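GGDEF family protein (Vibrio cholerae, PDB 5GZS) is a diguanylate cyclase that probably makes the second messenger cyclic di-GMP and whose periplasmic portion, built of two solute-binding-protein-like units, holds arginine. Local coordinates at residues E335-E346 against K356-K367. Numbering follows the deposited sequence.
Sequences ERIGVIKDDFFE and KILFSYASQEEK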
loop_
_atom_site.group_PDB
_atom_site.type_symbol
_atom_site.label_atom_id
_atom_site.label_comp_id
_atom_site.label_asym_id
_atom_site.label_seq_id
_atom_site.Cartn_x
_atom_site.Cartn_y
_atom_site.Cartn_z
ATOM N N GLU A 335 7.917 -17.972 21.422
ATOM C CA GLU A 335 8.427 -16.826 22.164
ATOM C C GLU A 335 7.362 -16.293 23.133
ATOM O O GLU A 335 6.156 -16.429 22.896
ATOM C CB GLU A 335 8.872 -15.709 21.213
ATOM C CG GLU A 335 10.025 -16.075 20.294
ATOM C CD GLU A 335 11.379 -16.094 20.993
ATOM O OE1 GLU A 335 12.350 -16.593 20.385
ATOM O OE2 GLU A 335 11.483 -15.602 22.136
ATOM N N ARG A 336 7.817 -15.679 24.218
ATOM C CA ARG A 336 6.910 -15.118 25.202
ATOM C C ARG A 336 6.455 -13.736 24.763
ATOM O O ARG A 336 7.265 -12.813 24.683
ATOM C CB ARG A 336 7.583 -15.042 26.571
ATOM C CG ARG A 336 7.974 -16.388 27.162
ATOM C CD ARG A 336 8.336 -16.248 28.634
ATOM N NE ARG A 336 9.682 -16.724 28.916
ATOM C CZ ARG A 336 10.753 -15.947 29.064
ATOM N NH1 ARG A 336 10.661 -14.625 28.965
ATOM N NH2 ARG A 336 11.934 -16.509 29.316
ATOM N N ILE A 337 5.172 -13.591 24.459
ATOM C CA ILE A 337 4.675 -12.300 24.028
ATOM C C ILE A 337 3.824 -11.677 25.105
ATOM O O ILE A 337 2.894 -12.299 25.626
ATOM C CB ILE A 337 3.863 -12.386 22.730
ATOM C CG1 ILE A 337 4.782 -12.719 21.541
ATOM C CG2 ILE A 337 3.170 -11.067 22.469
ATOM C CD1 ILE A 337 4.067 -13.338 20.390
ATOM N N GLY A 338 4.146 -10.441 25.451
ATOM C CA GLY A 338 3.381 -9.757 26.466
ATOM C C GLY A 338 2.371 -8.803 25.882
ATOM O O GLY A 338 2.723 -7.951 25.056
ATOM N N VAL A 339 1.117 -8.942 26.313
ATOM C CA VAL A 339 0.075 -7.967 26.000
ATOM C C VAL A 339 -0.595 -7.488 27.281
ATOM O O VAL A 339 -0.368 -8.055 28.350
ATOM C CB VAL A 339 -1.008 -8.540 25.060
ATOM C CG1 VAL A 339 -1.758 -7.400 24.362
ATOM C CG2 VAL A 339 -0.383 -9.441 24.013
ATOM N N ILE A 340 -1.401 -6.433 27.161
ATOM C CA ILE A 340 -2.269 -5.954 28.224
ATOM C C ILE A 340 -3.643 -6.644 28.161
ATOM O O ILE A 340 -4.225 -6.789 27.080
ATOM C CB ILE A 340 -2.462 -4.437 28.117
ATOM C CG1 ILE A 340 -1.110 -3.744 27.927
ATOM C CG2 ILE A 340 -3.170 -3.914 29.342
ATOM C CD1 ILE A 340 -1.227 -2.260 27.635
ATOM N N LYS A 341 -4.159 -7.067 29.312
ATOM C CA LYS A 341 -5.451 -7.759 29.353
ATOM C C LYS A 341 -6.596 -6.880 28.809
ATOM O O LYS A 341 -6.671 -5.682 29.097
ATOM C CB LYS A 341 -5.765 -8.222 30.780
ATOM C CG LYS A 341 -6.872 -9.268 30.860
ATOM C CD LYS A 341 -7.499 -9.371 32.246
ATOM C CE LYS A 341 -8.491 -8.245 32.459
ATOM N NZ LYS A 341 -9.764 -8.666 33.133
ATOM N N ASP A 342 -7.464 -7.491 28.002
ATOM C CA ASP A 342 -8.569 -6.811 27.309
ATOM C C ASP A 342 -8.128 -5.753 26.300
ATOM O O ASP A 342 -8.973 -5.108 25.675
ATOM C CB ASP A 342 -9.545 -6.165 28.304
ATOM C CG ASP A 342 -10.039 -7.142 29.368
ATOM O OD1 ASP A 342 -10.393 -8.285 29.022
ATOM O OD2 ASP A 342 -10.135 -6.746 30.546
ATOM N N ASP A 343 -6.822 -5.574 26.127
ATOM C CA ASP A 343 -6.336 -4.590 25.164
ATOM C C ASP A 343 -6.619 -5.108 23.752
ATOM O O ASP A 343 -6.761 -6.315 23.544
ATOM C CB ASP A 343 -4.836 -4.313 25.361
ATOM C CG ASP A 343 -4.233 -3.463 24.237
ATOM O OD1 ASP A 343 -4.857 -2.440 23.875
ATOM O OD2 ASP A 343 -3.145 -3.825 23.713
ATOM N N PHE A 344 -6.716 -4.198 22.793
ATOM C CA PHE A 344 -6.853 -4.573 21.405
ATOM C C PHE A 344 -5.753 -5.521 20.893
ATOM O O PHE A 344 -6.033 -6.389 20.056
ATOM C CB PHE A 344 -6.870 -3.331 20.523
ATOM C CG PHE A 344 -6.516 -3.614 19.088
ATOM C CD1 PHE A 344 -7.384 -4.347 18.277
ATOM C CD2 PHE A 344 -5.329 -3.150 18.548
ATOM C CE1 PHE A 344 -7.070 -4.619 16.949
ATOM C CE2 PHE A 344 -5.006 -3.406 17.219
ATOM C CZ PHE A 344 -5.875 -4.147 16.414
ATOM N N PHE A 345 -4.513 -5.376 21.361
ATOM C CA PHE A 345 -3.439 -6.220 20.808
ATOM C C PHE A 345 -3.646 -7.650 21.285
ATOM O O PHE A 345 -3.266 -8.594 20.599
ATOM C CB PHE A 345 -2.035 -5.701 21.182
ATOM C CG PHE A 345 -1.659 -4.405 20.497
ATOM C CD1 PHE A 345 -2.074 -4.139 19.198
ATOM C CD2 PHE A 345 -0.916 -3.440 21.162
ATOM C CE1 PHE A 345 -1.737 -2.947 18.574
ATOM C CE2 PHE A 345 -0.582 -2.232 20.537
ATOM C CZ PHE A 345 -0.989 -1.988 19.247
ATOM N N GLU A 346 -4.278 -7.828 22.442
ATOM C CA GLU A 346 -4.493 -9.187 22.930
ATOM C C GLU A 346 -5.451 -9.893 21.990
ATOM O O GLU A 346 -5.239 -11.040 21.588
ATOM C CB GLU A 346 -5.021 -9.187 24.354
ATOM C CG GLU A 346 -5.256 -10.576 24.946
ATOM C CD GLU A 346 -5.829 -10.495 26.357
ATOM O OE1 GLU A 346 -6.504 -9.478 26.664
ATOM O OE2 GLU A 346 -5.576 -11.416 27.165
ATOM N N LYS A 356 -2.635 -19.831 21.379
ATOM C CA LYS A 356 -1.288 -19.625 21.891
ATOM C C LYS A 356 -1.360 -18.883 23.224
ATOM O O LYS A 356 -2.228 -18.021 23.418
ATOM C CB LYS A 356 -0.456 -18.834 20.873
ATOM C CG LYS A 356 0.906 -18.359 21.358
ATOM C CD LYS A 356 1.462 -17.263 20.448
ATOM C CE LYS A 356 2.849 -16.828 20.879
ATOM N NZ LYS A 356 3.540 -17.918 21.630
ATOM N N ILE A 357 -0.459 -19.208 24.147
ATOM C CA ILE A 357 -0.415 -18.459 25.389
ATOM C C ILE A 357 0.191 -17.089 25.168
ATOM O O ILE A 357 1.336 -16.962 24.709
ATOM C CB ILE A 357 0.386 -19.158 26.480
ATOM C CG1 ILE A 357 -0.321 -20.434 26.900
ATOM C CG2 ILE A 357 0.421 -18.257 27.711
ATOM C CD1 ILE A 357 -1.722 -20.146 27.441
ATOM N N LEU A 358 -0.603 -16.072 25.476
ATOM C CA LEU A 358 -0.114 -14.717 25.602
ATOM C C LEU A 358 0.004 -14.454 27.097
ATOM O O LEU A 358 -0.722 -15.063 27.886
ATOM C CB LEU A 358 -1.060 -13.721 24.926
ATOM C CG LEU A 358 -1.592 -14.094 23.535
ATOM C CD1 LEU A 358 -2.705 -13.131 23.084
ATOM C CD2 LEU A 358 -0.460 -14.086 22.558
ATOM N N PHE A 359 0.931 -13.586 27.493
ATOM C CA PHE A 359 1.035 -13.158 28.887
ATOM C C PHE A 359 0.319 -11.823 29.005
ATOM O O PHE A 359 0.594 -10.906 28.224
ATOM C CB PHE A 359 2.493 -13.039 29.331
ATOM C CG PHE A 359 3.220 -14.351 29.368
ATOM C CD1 PHE A 359 3.866 -14.847 28.241
ATOM C CD2 PHE A 359 3.255 -15.095 30.534
ATOM C CE1 PHE A 359 4.533 -16.060 28.283
ATOM C CE2 PHE A 359 3.912 -16.296 30.587
ATOM C CZ PHE A 359 4.557 -16.787 29.465
ATOM N N SER A 360 -0.611 -11.712 29.951
ATOM C CA SER A 360 -1.417 -10.499 30.042
ATOM C C SER A 360 -0.988 -9.618 31.203
ATOM O O SER A 360 -0.516 -10.104 32.231
ATOM C CB SER A 360 -2.906 -10.837 30.165
ATOM O OG SER A 360 -3.242 -11.976 29.388
ATOM N N TYR A 361 -1.148 -8.317 31.013
ATOM C CA TYR A 361 -0.786 -7.358 32.027
ATOM C C TYR A 361 -1.872 -6.323 32.148
ATOM O O TYR A 361 -2.776 -6.234 31.306
ATOM C CB TYR A 361 0.545 -6.686 31.707
ATOM C CG TYR A 361 1.707 -7.615 31.807
ATOM C CD1 TYR A 361 2.076 -8.414 30.730
ATOM C CD2 TYR A 361 2.429 -7.719 32.984
ATOM C CE1 TYR A 361 3.148 -9.288 30.818
ATOM C CE2 TYR A 361 3.509 -8.589 33.087
ATOM C CZ TYR A 361 3.863 -9.368 31.995
ATOM O OH TYR A 361 4.925 -10.226 32.089
ATOM N N ALA A 362 -1.752 -5.534 33.205
ATOM C CA ALA A 362 -2.754 -4.551 33.561
ATOM C C ALA A 362 -2.493 -3.243 32.842
ATOM O O ALA A 362 -3.405 -2.449 32.622
ATOM C CB ALA A 362 -2.759 -4.343 35.078
ATOM N N SER A 363 -1.239 -3.025 32.465
ATOM C CA SER A 363 -0.842 -1.743 31.897
ATOM C C SER A 363 0.361 -1.846 30.974
ATOM O O SER A 363 1.073 -2.851 30.963
ATOM C CB SER A 363 -0.531 -0.750 33.016
ATOM O OG SER A 363 0.514 -1.251 33.835
ATOM N N GLN A 364 0.571 -0.771 30.221
ATOM C CA GLN A 364 1.721 -0.619 29.357
ATOM C C GLN A 364 2.987 -0.632 30.208
ATOM O O GLN A 364 3.921 -1.416 29.952
ATOM C CB GLN A 364 1.602 0.675 28.559
ATOM C CG GLN A 364 2.285 0.624 27.196
ATOM C CD GLN A 364 2.850 1.972 26.777
ATOM O OE1 GLN A 364 3.434 2.704 27.585
ATOM N NE2 GLN A 364 2.641 2.323 25.519
ATOM N N GLU A 365 3.003 0.243 31.210
ATOM C CA GLU A 365 4.053 0.307 32.236
ATOM C C GLU A 365 4.549 -1.046 32.732
ATOM O O GLU A 365 5.759 -1.328 32.779
ATOM C CB GLU A 365 3.532 1.096 33.434
ATOM C CG GLU A 365 4.086 2.517 33.564
ATOM C CD GLU A 365 5.450 2.531 34.241
ATOM O OE1 GLU A 365 5.596 1.897 35.308
ATOM O OE2 GLU A 365 6.385 3.171 33.715
ATOM N N GLU A 366 3.592 -1.872 33.126
ATOM C CA GLU A 366 3.859 -3.216 33.634
ATOM C C GLU A 366 4.308 -4.134 32.494
ATOM O O GLU A 366 5.202 -4.970 32.672
ATOM C CB GLU A 366 2.601 -3.746 34.319
ATOM C CG GLU A 366 2.735 -4.997 35.148
ATOM C CD GLU A 366 1.365 -5.490 35.560
ATOM O OE1 GLU A 366 0.376 -4.804 35.222
ATOM O OE2 GLU A 366 1.265 -6.545 36.211
ATOM N N LYS A 367 3.681 -3.954 31.326
ATOM C CA LYS A 367 4.029 -4.687 30.110
ATOM C C LYS A 367 5.495 -4.435 29.773
ATOM O O LYS A 367 6.289 -5.368 29.658
ATOM C CB LYS A 367 3.115 -4.274 28.942
ATOM C CG LYS A 367 3.450 -4.929 27.588
ATOM C CD LYS A 367 2.279 -4.893 26.587
ATOM C CE LYS A 367 1.934 -3.477 26.153
ATOM N NZ LYS A 367 0.724 -3.418 25.265
#
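Backbone bonding between Ile337–Lys341 and Phe359–Tyr361 sets the register. Phe359 N donates to Ile337 O at 3.0 Å and Val339 N to Phe359 O at 2.8 Å, the first with an N-H...O angle of 173°. Farther along, Lys341 N reaches Tyr361 O at 2.6 Å, whereas Tyr361 N to Val339 O is bent and weak. The bonds alternate as in parallel pairing, and the short strand axes diverge by 34°. This is the beta-alpha-beta unit 337-340, 344-352, 359-361 of a family 3 solute-binding domain; strand 359-361 is an outermost strand of its sheet within this chain, and strand 378-382 flanks 337-340 on the other side.

Among the charged side chains, Lys356 NZ donates to Glu335 O at 3.3 Å, in the carbonyl plane. Glu346, extended beyond CG, divides its carboxylate: OE1 accepts from Asp342 N at 2.6 Å, and OE2 takes Ser360 OG from above the carboxylate plane. Asp343 N-caps helix 344-352 through OD2 and Phe345 N.

Apolar packing lies on both faces of the strands. On the Phe359 and Tyr361 face, the Arg336 chain passes obliquely by the Phe359 ring, CG 3.6 Å from CE1, while its guanidinium, turned 82° from the ring plane, pairs with Asp377. Ile340 and Lys367 cross at about a right angle; the lysine's bend at chi3 carries its methylene CE to 3.5 Å from Ile340 CG1, and NZ makes a weak hydrogen bond to Val380 O. On the Val339 and Ser360 face, the Leu358 side chain, whose CD1 packs on Glu346 CG, also touches Leu349.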